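Local coordinates for initiator protein NS1 (Human bocavirus, PDB 4KW3), which probably nicks and unwinds viral origin DNA to start rolling-circle replication, this chain being its origin-recognition and nickase domain, at residues Cys52-His55 with Pro56-Asp59; Asp71-Phe74 with Gly75-Leu78; Thr86-Leu89 with Met90-Gln94; Pro157-Pro160 with Glu161-Asp164. One frame throughout, in Å; residues are numbered along the deposited sequence.

Interaction 1. Residues Cys52-His55 with Pro56-Asp59; sequences CAPH and PDED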
ATOM      1  N   CYS A  52      11.174 -19.969   8.169  1.00 64.94           N
ATOM      2  CA  CYS A  52      10.011 -20.779   7.850  1.00 54.71           C
ATOM      3  C   CYS A  52      10.122 -21.491   6.506  1.00 54.49           C
ATOM      4  O   CYS A  52      10.681 -20.957   5.548  1.00 58.21           O
ATOM      5  CB  CYS A  52       8.754 -19.912   7.858  1.00 60.88           C
ATOM      6  SG  CYS A  52       8.195 -19.375   9.480  1.00 74.36           S
ATOM      7  N   ALA A  53       9.549 -22.687   6.443  1.00 51.92           N
ATOM      8  CA  ALA A  53       9.479 -23.479   5.221  1.00 53.53           C
ATOM      9  C   ALA A  53       8.345 -22.965   4.344  1.00 55.52           C
ATOM     10  O   ALA A  53       7.284 -22.607   4.857  1.00 49.17           O
ATOM     11  CB  ALA A  53       9.264 -24.964   5.548  1.00 49.46           C
ATOM     12  N   PRO A  54       8.588 -22.858   3.029  1.00 59.53           N
ATOM     13  CA  PRO A  54       7.564 -22.491   2.036  1.00 56.54           C
ATOM     14  C   PRO A  54       6.494 -23.559   1.927  1.00 59.69           C
ATOM     15  O   PRO A  54       6.752 -24.734   2.237  1.00 56.91           O
ATOM     16  CB  PRO A  54       8.351 -22.445   0.734  1.00 50.18           C
ATOM     17  CG  PRO A  54       9.423 -23.480   0.941  1.00 45.52           C
ATOM     18  CD  PRO A  54       9.822 -23.339   2.384  1.00 49.59           C
ATOM     19  N   HIS A  55       5.308 -23.165   1.488  1.00 56.74           N
ATOM     20  CA  HIS A  55       4.289 -24.143   1.159  1.00 58.17           C
ATOM     21  C   HIS A  55       4.836 -24.978   0.004  1.00 61.31           C
ATOM     22  O   HIS A  55       5.656 -24.482  -0.786  1.00 59.09           O
ATOM     23  CB  HIS A  55       2.997 -23.437   0.761  1.00 54.24           C
ATOM     24  CG  HIS A  55       2.256 -22.851   1.919  1.00 55.48           C
ATOM     25  ND1 HIS A  55       2.235 -21.498   2.178  1.00 60.82           N
ATOM     26  CD2 HIS A  55       1.546 -23.435   2.912  1.00 55.73           C
ATOM     27  CE1 HIS A  55       1.518 -21.269   3.262  1.00 59.35           C
ATOM     28  NE2 HIS A  55       1.098 -22.431   3.733  1.00 56.48           N
ATOM     29  N   PRO A  56       4.393 -26.243  -0.110  1.00 64.55           N
ATOM     30  CA  PRO A  56       3.341 -26.902   0.669  1.00 70.39           C
ATOM     31  C   PRO A  56       3.868 -27.730   1.854  1.00 66.79           C
ATOM     32  O   PRO A  56       3.133 -28.547   2.393  1.00 58.57           O
ATOM     33  CB  PRO A  56       2.725 -27.854  -0.356  1.00 72.75           C
ATOM     34  CG  PRO A  56       3.928 -28.224  -1.286  1.00 68.17           C
ATOM     35  CD  PRO A  56       5.031 -27.198  -1.033  1.00 66.87           C
ATOM     36  N   ASP A  57       5.124 -27.536   2.234  1.00 60.74           N
ATOM     37  CA  ASP A  57       5.655 -28.112   3.460  1.00 64.09           C
ATOM     38  C   ASP A  57       4.803 -27.745   4.669  1.00 62.71           C
ATOM     39  O   ASP A  57       4.291 -26.627   4.770  1.00 65.09           O
ATOM     40  CB  ASP A  57       7.081 -27.616   3.685  1.00 76.61           C
ATOM     41  CG  ASP A  57       8.013 -28.012   2.563  1.00 91.90           C
ATOM     42  OD1 ASP A  57       7.900 -29.163   2.078  1.00 97.73           O
ATOM     43  OD2 ASP A  57       8.818 -27.154   2.137  1.00 94.94           O
ATOM     44  N   GLU A  58       4.630 -28.707   5.571  1.00 76.48           N
ATOM     45  CA  GLU A  58       3.977 -28.470   6.853  1.00 70.68           C
ATOM     46  C   GLU A  58       4.860 -27.557   7.675  1.00 68.17           C
ATOM     47  O   GLU A  58       6.047 -27.827   7.800  1.00 67.44           O
ATOM     48  CB  GLU A  58       3.845 -29.796   7.603  1.00 65.81           C
ATOM     49  CG  GLU A  58       2.922 -29.783   8.796  1.00 66.45           C
ATOM     50  CD  GLU A  58       3.161 -30.946   9.749  1.00 82.81           C
ATOM     51  OE1 GLU A  58       4.207 -31.643   9.652  1.00 80.99           O
ATOM     52  OE2 GLU A  58       2.259 -31.191  10.576  1.00 93.33           O
ATOM     53  N   ASP A  59       4.301 -26.499   8.252  1.00 71.73           N
ATOM     54  CA  ASP A  59       5.066 -25.656   9.168  1.00 51.28           C
ATOM     55  C   ASP A  59       4.065 -24.891  10.035  1.00 64.02           C
ATOM     56  O   ASP A  59       3.484 -23.898   9.604  1.00 65.07           O
ATOM     57  CB  ASP A  59       5.990 -24.719   8.410  1.00 67.57           C
ATOM     58  CG  ASP A  59       6.886 -23.904   9.333  1.00 68.40           C
ATOM     59  OD1 ASP A  59       6.518 -23.714  10.515  1.00 62.06           O
ATOM     60  OD2 ASP A  59       7.952 -23.431   8.866  1.00 67.33           O
TER

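Interaction 2. Residues Asp71-Phe74 with Gly75-Leu78; sequences DRHF and GAVL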
ATOM      1  N   ASP A  71      -2.754  -8.162  10.422  1.00 63.88           N
ATOM      2  CA  ASP A  71      -2.968  -6.749  10.035  1.00 59.62           C
ATOM      3  C   ASP A  71      -1.921  -5.796  10.617  1.00 57.47           C
ATOM      4  O   ASP A  71      -2.121  -4.591  10.648  1.00 54.87           O
ATOM      5  CB  ASP A  71      -4.374  -6.280  10.419  1.00 57.19           C
ATOM      6  CG  ASP A  71      -5.467  -6.954   9.602  1.00 73.81           C
ATOM      7  OD1 ASP A  71      -5.190  -7.476   8.496  1.00 76.26           O
ATOM      8  OD2 ASP A  71      -6.613  -7.005  10.094  1.00 86.32           O
ATOM      9  N   ARG A  72      -0.815  -6.353  11.089  1.00 55.09           N
ATOM     10  CA  ARG A  72       0.119  -5.634  11.934  1.00 43.56           C
ATOM     11  C   ARG A  72       1.512  -5.488  11.330  1.00 49.12           C
ATOM     12  O   ARG A  72       2.340  -4.756  11.873  1.00 57.16           O
ATOM     13  CB  ARG A  72       0.273  -6.362  13.283  1.00 48.90           C
ATOM     14  CG  ARG A  72      -1.000  -6.627  14.068  1.00 64.25           C
ATOM     15  CD  ARG A  72      -0.746  -7.645  15.206  1.00 82.77           C
ATOM     16  NE  ARG A  72       0.451  -7.335  15.998  1.00 96.90           N
ATOM     17  CZ  ARG A  72       1.471  -8.171  16.210  1.00 99.87           C
ATOM     18  NH1 ARG A  72       1.461  -9.396  15.704  1.00104.51           N
ATOM     19  NH2 ARG A  72       2.507  -7.781  16.939  1.00 94.25           N
ATOM     20  N   HIS A  73       1.821  -6.235  10.275  1.00 44.92           N
ATOM     21  CA  HIS A  73       3.182  -6.146   9.739  1.00 49.49           C
ATOM     22  C   HIS A  73       3.366  -4.793   9.051  1.00 53.15           C
ATOM     23  O   HIS A  73       2.385  -4.131   8.701  1.00 47.37           O
ATOM     24  CB  HIS A  73       3.496  -7.288   8.786  1.00 39.71           C
ATOM     25  CG  HIS A  73       2.658  -7.280   7.546  1.00 51.45           C
ATOM     26  ND1 HIS A  73       1.430  -7.902   7.473  1.00 44.04           N
ATOM     27  CD2 HIS A  73       2.864  -6.707   6.336  1.00 53.39           C
ATOM     28  CE1 HIS A  73       0.924  -7.732   6.268  1.00 41.69           C
ATOM     29  NE2 HIS A  73       1.770  -7.001   5.562  1.00 53.57           N
ATOM     30  N   PHE A  74       4.617  -4.393   8.855  1.00 47.98           N
ATOM     31  CA  PHE A  74       4.902  -3.006   8.519  1.00 43.47           C
ATOM     32  C   PHE A  74       4.245  -2.572   7.214  1.00 46.54           C
ATOM     33  O   PHE A  74       3.737  -1.459   7.117  1.00 41.55           O
ATOM     34  CB  PHE A  74       6.407  -2.711   8.524  1.00 44.50           C
ATOM     35  CG  PHE A  74       7.151  -3.242   7.323  1.00 45.77           C
ATOM     36  CD1 PHE A  74       7.503  -4.582   7.243  1.00 35.10           C
ATOM     37  CD2 PHE A  74       7.532  -2.388   6.286  1.00 47.18           C
ATOM     38  CE1 PHE A  74       8.215  -5.071   6.153  1.00 45.39           C
ATOM     39  CE2 PHE A  74       8.233  -2.873   5.177  1.00 40.46           C
ATOM     40  CZ  PHE A  74       8.579  -4.213   5.111  1.00 43.11           C
ATOM     41  N   GLY A  75       4.201  -3.473   6.245  1.00 47.57           N
ATOM     42  CA  GLY A  75       3.534  -3.198   4.991  1.00 40.47           C
ATOM     43  C   GLY A  75       2.055  -2.955   5.187  1.00 40.83           C
ATOM     44  O   GLY A  75       1.467  -2.112   4.519  1.00 40.68           O
ATOM     45  N   ALA A  76       1.442  -3.694   6.103  1.00 45.70           N
ATOM     46  CA  ALA A  76       0.035  -3.469   6.375  1.00 46.45           C
ATOM     47  C   ALA A  76      -0.185  -2.098   7.025  1.00 44.20           C
ATOM     48  O   ALA A  76      -1.134  -1.387   6.680  1.00 47.82           O
ATOM     49  CB  ALA A  76      -0.546  -4.593   7.229  1.00 32.87           C
ATOM     50  N   VAL A  77       0.722  -1.710   7.918  1.00 41.68           N
ATOM     51  CA  VAL A  77       0.625  -0.420   8.590  1.00 46.29           C
ATOM     52  C   VAL A  77       0.804   0.737   7.600  1.00 46.02           C
ATOM     53  O   VAL A  77       0.026   1.699   7.609  1.00 41.63           O
ATOM     54  CB  VAL A  77       1.674  -0.310   9.715  1.00 50.32           C
ATOM     55  CG1 VAL A  77       1.630   1.080  10.403  1.00 38.21           C
ATOM     56  CG2 VAL A  77       1.449  -1.406  10.728  1.00 36.02           C
ATOM     57  N   LEU A  78       1.818   0.625   6.746  1.00 40.41           N
ATOM     58  CA  LEU A  78       2.087   1.619   5.709  1.00 44.99           C
ATOM     59  C   LEU A  78       0.823   1.824   4.886  1.00 52.34           C
ATOM     60  O   LEU A  78       0.407   2.950   4.579  1.00 53.46           O
ATOM     61  CB  LEU A  78       3.216   1.144   4.790  1.00 35.82           C
ATOM     62  CG  LEU A  78       3.485   2.125   3.643  1.00 44.05           C
ATOM     63  CD1 LEU A  78       3.808   3.505   4.195  1.00 43.06           C
ATOM     64  CD2 LEU A  78       4.582   1.641   2.706  1.00 44.10           C
TER

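Interaction 3. Residues Thr86-Leu89 with Met90-Gln94; sequences TTTL and MSHKQ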
ATOM      1  N   THR A  86      -5.338   9.373   2.391  1.00 42.99           N
ATOM      2  CA  THR A  86      -6.213   9.525   1.227  1.00 42.23           C
ATOM      3  C   THR A  86      -7.585  10.055   1.648  1.00 44.74           C
ATOM      4  O   THR A  86      -8.185  10.898   0.976  1.00 50.58           O
ATOM      5  CB  THR A  86      -6.425   8.183   0.476  1.00 34.38           C
ATOM      6  OG1 THR A  86      -5.169   7.635   0.063  1.00 41.33           O
ATOM      7  CG2 THR A  86      -7.290   8.386  -0.750  1.00 31.88           C
ATOM      8  N   THR A  87      -8.072   9.524   2.758  1.00 40.36           N
ATOM      9  CA  THR A  87      -9.299   9.970   3.397  1.00 43.49           C
ATOM     10  C   THR A  87      -9.177  11.438   3.766  1.00 50.62           C
ATOM     11  O   THR A  87     -10.070  12.239   3.481  1.00 44.69           O
ATOM     12  CB  THR A  87      -9.580   9.127   4.661  1.00 39.84           C
ATOM     13  OG1 THR A  87      -9.996   7.814   4.258  1.00 45.82           O
ATOM     14  CG2 THR A  87     -10.666   9.723   5.452  1.00 37.00           C
ATOM     15  N   THR A  88      -8.072  11.786   4.415  1.00 52.76           N
ATOM     16  CA  THR A  88      -7.810  13.175   4.739  1.00 50.16           C
ATOM     17  C   THR A  88      -7.792  14.035   3.467  1.00 58.65           C
ATOM     18  O   THR A  88      -8.384  15.123   3.448  1.00 54.72           O
ATOM     19  CB  THR A  88      -6.497  13.329   5.511  1.00 54.23           C
ATOM     20  OG1 THR A  88      -6.563  12.551   6.713  1.00 56.20           O
ATOM     21  CG2 THR A  88      -6.229  14.813   5.866  1.00 41.28           C
ATOM     22  N   LEU A  89      -7.138  13.537   2.409  1.00 55.38           N
ATOM     23  CA  LEU A  89      -7.077  14.250   1.131  1.00 49.59           C
ATOM     24  C   LEU A  89      -8.461  14.563   0.588  1.00 54.70           C
ATOM     25  O   LEU A  89      -8.754  15.724   0.288  1.00 54.53           O
ATOM     26  CB  LEU A  89      -6.312  13.460   0.079  1.00 43.10           C
ATOM     27  CG  LEU A  89      -6.341  14.101  -1.325  1.00 41.90           C
ATOM     28  CD1 LEU A  89      -5.474  15.339  -1.435  1.00 37.69           C
ATOM     29  CD2 LEU A  89      -5.913  13.092  -2.375  1.00 43.85           C
ATOM     30  N   MET A  90      -9.314  13.540   0.490  1.00 45.80           N
ATOM     31  CA  MET A  90     -10.665  13.727  -0.044  1.00 49.81           C
ATOM     32  C   MET A  90     -11.478  14.644   0.861  1.00 62.61           C
ATOM     33  O   MET A  90     -12.313  15.424   0.409  1.00 62.95           O
ATOM     34  CB  MET A  90     -11.379  12.396  -0.234  1.00 45.03           C
ATOM     35  CG  MET A  90     -10.763  11.588  -1.336  1.00 50.96           C
ATOM     36  SD  MET A  90     -10.600  12.563  -2.846  1.00 50.86           S
ATOM     37  CE  MET A  90     -12.261  12.476  -3.512  1.00 46.38           C
ATOM     38  N   SER A  91     -11.222  14.525   2.153  1.00 63.42           N
ATOM     39  CA  SER A  91     -11.824  15.391   3.140  1.00 60.82           C
ATOM     40  C   SER A  91     -11.552  16.875   2.833  1.00 59.67           C
ATOM     41  O   SER A  91     -12.472  17.702   2.862  1.00 53.68           O
ATOM     42  CB  SER A  91     -11.280  15.019   4.515  1.00 57.14           C
ATOM     43  OG  SER A  91     -12.021  15.626   5.539  1.00 64.24           O
ATOM     44  N   HIS A  92     -10.298  17.198   2.523  1.00 51.00           N
ATOM     45  CA  HIS A  92      -9.937  18.549   2.115  1.00 43.81           C
ATOM     46  C   HIS A  92     -10.617  18.929   0.793  1.00 62.16           C
ATOM     47  O   HIS A  92     -11.215  19.997   0.692  1.00 61.88           O
ATOM     48  CB  HIS A  92      -8.416  18.727   1.993  1.00 47.93           C
ATOM     49  CG  HIS A  92      -7.681  18.713   3.298  1.00 66.78           C
ATOM     50  ND1 HIS A  92      -8.206  18.170   4.450  1.00 78.64           N
ATOM     51  CD2 HIS A  92      -6.453  19.179   3.631  1.00 75.69           C
ATOM     52  CE1 HIS A  92      -7.335  18.301   5.436  1.00 76.87           C
ATOM     53  NE2 HIS A  92      -6.264  18.909   4.965  1.00 74.78           N
ATOM     54  N   LYS A  93     -10.524  18.064  -0.218  1.00 58.30           N
ATOM     55  CA  LYS A  93     -11.088  18.370  -1.535  1.00 58.32           C
ATOM     56  C   LYS A  93     -12.583  18.632  -1.485  1.00 63.12           C
ATOM     57  O   LYS A  93     -13.094  19.430  -2.266  1.00 66.22           O
ATOM     58  CB  LYS A  93     -10.808  17.261  -2.551  1.00 57.87           C
ATOM     59  CG  LYS A  93      -9.343  17.001  -2.820  1.00 60.84           C
ATOM     60  CD  LYS A  93      -8.665  18.228  -3.378  1.00 63.38           C
ATOM     61  CE  LYS A  93      -7.266  17.885  -3.865  1.00 65.82           C
ATOM     62  NZ  LYS A  93      -6.499  19.123  -4.201  1.00 69.97           N
ATOM     63  N   GLN A  94     -13.282  17.967  -0.568  1.00 57.59           N
ATOM     64  CA  GLN A  94     -14.727  18.128  -0.449  1.00 55.65           C
ATOM     65  C   GLN A  94     -15.176  19.067   0.682  1.00 57.03           C
ATOM     66  O   GLN A  94     -16.381  19.276   0.861  1.00 56.41           O
ATOM     67  CB  GLN A  94     -15.391  16.773  -0.246  1.00 52.34           C
ATOM     68  CG  GLN A  94     -15.340  15.873  -1.429  1.00 51.75           C
ATOM     69  CD  GLN A  94     -16.053  14.564  -1.176  1.00 55.39           C
ATOM     70  OE1 GLN A  94     -16.704  14.388  -0.150  1.00 59.76           O
ATOM     71  NE2 GLN A  94     -15.931  13.637  -2.110  1.00 55.65           N
TER

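Interaction 4. Residues Pro157-Pro160 with Glu161-Asp164; sequences PFEP and EEAD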
ATOM      1  N   PRO A 157      13.527   5.384  23.155  1.00 78.82           N
ATOM      2  CA  PRO A 157      13.936   6.388  22.171  1.00 70.52           C
ATOM      3  C   PRO A 157      14.400   5.741  20.881  1.00 69.60           C
ATOM      4  O   PRO A 157      14.615   4.531  20.854  1.00 75.52           O
ATOM      5  CB  PRO A 157      15.097   7.107  22.867  1.00 71.73           C
ATOM      6  CG  PRO A 157      15.557   6.182  23.929  1.00 72.66           C
ATOM      7  CD  PRO A 157      14.315   5.484  24.394  1.00 74.81           C
ATOM      8  N   PHE A 158      14.537   6.542  19.826  1.00 71.93           N
ATOM      9  CA  PHE A 158      15.010   6.052  18.537  1.00 67.72           C
ATOM     10  C   PHE A 158      16.457   5.635  18.645  1.00 68.36           C
ATOM     11  O   PHE A 158      17.247   6.299  19.302  1.00 80.49           O
ATOM     12  CB  PHE A 158      14.904   7.140  17.450  1.00 66.37           C
ATOM     13  CG  PHE A 158      13.485   7.494  17.062  1.00 71.10           C
ATOM     14  CD1 PHE A 158      12.501   6.519  16.988  1.00 71.21           C
ATOM     15  CD2 PHE A 158      13.139   8.808  16.773  1.00 65.68           C
ATOM     16  CE1 PHE A 158      11.202   6.852  16.643  1.00 67.61           C
ATOM     17  CE2 PHE A 158      11.840   9.146  16.426  1.00 55.25           C
ATOM     18  CZ  PHE A 158      10.874   8.169  16.361  1.00 59.45           C
ATOM     19  N   GLU A 159      16.802   4.543  17.976  1.00 71.26           N
ATOM     20  CA  GLU A 159      18.190   4.203  17.727  1.00 69.43           C
ATOM     21  C   GLU A 159      18.648   5.153  16.634  1.00 73.82           C
ATOM     22  O   GLU A 159      17.808   5.724  15.922  1.00 70.15           O
ATOM     23  CB  GLU A 159      18.309   2.748  17.273  1.00 65.74           C
ATOM     24  CG  GLU A 159      17.969   1.755  18.363  1.00 74.89           C
ATOM     25  CD  GLU A 159      18.910   1.865  19.549  1.00 87.69           C
ATOM     26  OE1 GLU A 159      20.141   1.743  19.357  1.00 90.41           O
ATOM     27  OE2 GLU A 159      18.412   2.099  20.675  1.00 92.63           O
ATOM     28  N   PRO A 160      19.971   5.337  16.493  1.00 77.06           N
ATOM     29  CA  PRO A 160      20.472   6.346  15.546  1.00 76.01           C
ATOM     30  C   PRO A 160      19.978   6.177  14.110  1.00 74.07           C
ATOM     31  O   PRO A 160      19.494   7.149  13.533  1.00 79.98           O
ATOM     32  CB  PRO A 160      21.995   6.160  15.612  1.00 67.06           C
ATOM     33  CG  PRO A 160      22.233   5.642  16.966  1.00 64.94           C
ATOM     34  CD  PRO A 160      21.054   4.768  17.315  1.00 67.15           C
ATOM     35  N   GLU A 161      20.079   4.978  13.550  1.00 71.82           N
ATOM     36  CA  GLU A 161      19.581   4.734  12.197  1.00 69.25           C
ATOM     37  C   GLU A 161      18.079   4.971  12.063  1.00 72.81           C
ATOM     38  O   GLU A 161      17.614   5.441  11.024  1.00 76.00           O
ATOM     39  CB  GLU A 161      19.941   3.333  11.740  1.00 64.80           C
ATOM     40  CG  GLU A 161      21.246   3.284  11.007  1.00 70.60           C
ATOM     41  CD  GLU A 161      21.838   1.905  11.001  1.00 80.79           C
ATOM     42  OE1 GLU A 161      21.718   1.209  12.032  1.00 91.03           O
ATOM     43  OE2 GLU A 161      22.418   1.511   9.971  1.00 80.47           O
ATOM     44  N   GLU A 162      17.325   4.624  13.105  1.00 73.54           N
ATOM     45  CA  GLU A 162      15.885   4.872  13.125  1.00 74.06           C
ATOM     46  C   GLU A 162      15.610   6.372  13.073  1.00 77.74           C
ATOM     47  O   GLU A 162      14.680   6.818  12.404  1.00 79.43           O
ATOM     48  CB  GLU A 162      15.237   4.259  14.364  1.00 67.84           C
ATOM     49  CG  GLU A 162      15.451   2.767  14.522  1.00 69.70           C
ATOM     50  CD  GLU A 162      14.910   2.244  15.850  1.00 77.60           C
ATOM     51  OE1 GLU A 162      15.025   2.960  16.869  1.00 78.22           O
ATOM     52  OE2 GLU A 162      14.350   1.125  15.876  1.00 79.69           O
ATOM     53  N   ALA A 163      16.423   7.144  13.787  1.00 73.91           N
ATOM     54  CA  ALA A 163      16.279   8.595  13.823  1.00 66.64           C
ATOM     55  C   ALA A 163      16.636   9.219  12.464  1.00 66.85           C
ATOM     56  O   ALA A 163      16.074  10.238  12.062  1.00 67.30           O
ATOM     57  CB  ALA A 163      17.134   9.173  14.925  1.00 59.20           C
ATOM     58  N   ASP A 164      17.578   8.603  11.764  1.00 66.62           N
ATOM     59  CA  ASP A 164      17.946   9.044  10.427  1.00 67.84           C
ATOM     60  C   ASP A 164      16.758   8.981   9.453  1.00 73.21           C
ATOM     61  O   ASP A 164      16.477   9.939   8.724  1.00 70.97           O
ATOM     62  CB  ASP A 164      19.103   8.195   9.911  1.00 68.91           C
ATOM     63  CG  ASP A 164      19.435   8.490   8.470  1.00 86.95           C
ATOM     64  OD1 ASP A 164      19.982   9.580   8.198  1.00 92.71           O
ATOM     65  OD2 ASP A 164      19.153   7.622   7.609  1.00 93.75           O
TER

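Interaction 1. Residues Cys52-His55 with Pro56-Asp59
Ala53 and Asp59 close a compact surface loop between helices 43-49 and 60-69, a local contact in which the chain doubles back on itself, its two halves running 149° apart. The reversal is made by Pro54, His55, Pro56 and Asp57, with a cis peptide bond joining His55 to Pro56. Asp57 N reaches back to Pro54 O at 3.2 Å, a weak and bent hydrogen bond. Beyond this bend the Asp57 and Pro54 side chains run side by side, pointing the same way, and Asp57 CB lies 3.9 Å from Ala53 CB. The firmer closure comes from Ala53 N, which donates to Asp59 OD2 at 3.0 Å and 164°, meeting the lone pair that faces away from OD1. With CG anti to its backbone N (chi1 -175°), Asp59 sends this oxygen across the mouth of the loop, while OD1 accepts from Arg62 N in the first turn of helix 60-69. Arg62 NH1 in turn binds Ala53 O and Asp57 O, so one helix residue grips both arms. Two local motifs thus meet here: a type VI beta turn built on a cis-proline, and an aspartate N-cap whose second oxygen ties the loop to its helix.

Interaction 2. Residues Asp71-Phe74 with Gly75-Leu78
His73 and Ala76 meet where the loop after helix 60-69 enters helix 74-94, in a buried part of the nickase domain. His73 stands at the N-cap position, and its carbonyl accepts the first i to i+4 bond of the helix: Val77 N binds His73 O at 3.0 Å, and Ala76 N adds a weak bond at 2.8 Å. Phe74 O is taken by Leu78 N at 2.9 Å, continuing the regular ladder. A chi1 of 64° places CG of His73 between the backbone N and the carbonyl carbon, folding the ring back over the first turn; there Ala76 CB sits above one face in a CH-pi contact, 3.7 Å from the ring centroid. NE2 of the same ring is hydrogen-bonded to Ser243 OG on strand 241-247, linking the helix start to the central sheet of this Rep-type nuclease fold. Several other polar groups are answered from outside: Asp71 O by Lys80 NZ, Gly75 O by Ser107 OG, and Arg72 NH1 by Ser68 O. The methyl Val77 CG2 lies 3.5 Å from His73 O, beside the same carbonyl. The Phe74 ring has Gly75 N over one face and packs against Leu34 and Leu38 of helix 31-38, whereas Leu78 packs on Leu114 and on Cys116, which lies between the two histidines of the predicted metal-binding RCR-2 motif.

Interaction 3. Residues Thr86-Leu89 with Met90-Gln94
Thr86, Thr87, Thr88 and Leu89 each give their carbonyl oxygen to the amide four residues on, in Met90, Ser91, His92 and Lys93, so that the last turns of helix 74-94 follow regular alpha-helical bonding with N-to-O distances of 2.9 to 3.0 Å. On this frame the side chains pair at the same spacing. Thr88 and His92 lie alongside each other and point the same way, the methyl CG2 of Thr88 coming 3.7 Å from His92 CE1. With CG2 anti to the backbone N, the OG1 of Thr88 is turned back along the helix, where it binds Met84 O. One residue further round, Leu89 and Lys93 cross obliquely, Leu89 CD1 touching Lys93 CE at 3.9 Å. The lysine bends at chi2 (-61°) and uses its aliphatic part for this apolar contact, while its NZ goes on to Ser133 OG and Gln136 OE1. Met90 curls back along the turn, bringing CG 3.5 Å from Thr86 O, and Ser91 OG is held by Asn96 O. The helix lies between helix 134-149 and the sheet: Leu89 packs on Phe137 and Leu140 of helix 134-149, whereas Met90 meets Cys101 of strand 101-109 and Val120 of strand 114-122, and Thr86 touches both the sheet and Phe137.

Interaction 4. Residues Pro157-Pro160 with Glu161-Asp164
Pro160 and Glu162, with Phe158 just ahead of them, carry the start of helix 160-177 at the protein surface. Pro160 occupies the first helical position, where the lack of an amide hydrogen costs the ladder nothing, and its carbonyl oxygen already serves as an acceptor: Asp164 N binds Pro160 O at 3.0 Å. Glu162, two residues on, reaches back over the N-terminus of the helix. Its chain is extended beyond CG (chi2 174°), so that OE1 receives Glu159 N at 2.6 Å in a nearly straight bond (172°). The amide meets OE1 on the anti side, 25° out of the carboxylate plane. This is the N3-to-N-cap half of a capping box, with Glu159 as N-cap; the two side chains run alongside each other, their carboxylate planes 67° apart. Phe158 precedes the cap and lays its CB 3.9 Å from Ala163 CB, the pairing known as a hydrophobic staple, while Glu162 OE1 lies at the edge of its ring. The ring itself meets Phe166, and Leu37 of helix 31-38 lies against it. OE1 also forms a salt bridge with Arg156, and Glu161 pairs with Lys30; two of the acidic residues here, Glu161 and Glu162, thus have cationic partners, which with the helix dipole would probably stabilise their negative charge.

How the interactions relate
All four are local contacts within one nickase domain, and their chemistry differs with depth and with position along a helix. Interaction 2 is buried near the centre of the chain, interaction 3 is partly buried, and interactions 1 and 4 lie on the surface. Interactions 2 and 3 share helix 74-94, its start and its last turns, with centres about 22 Å apart. Three of the contacts deal with a helix start, each differently: a side-chain carboxylate in interaction 1, the first helical carbonyl acceptor, beside a histidine ring stacked over an alanine methyl, in interaction 2, and a carboxylate reaching back from inside the helix in interaction 4. Interaction 3 instead has uninterrupted helical spacing.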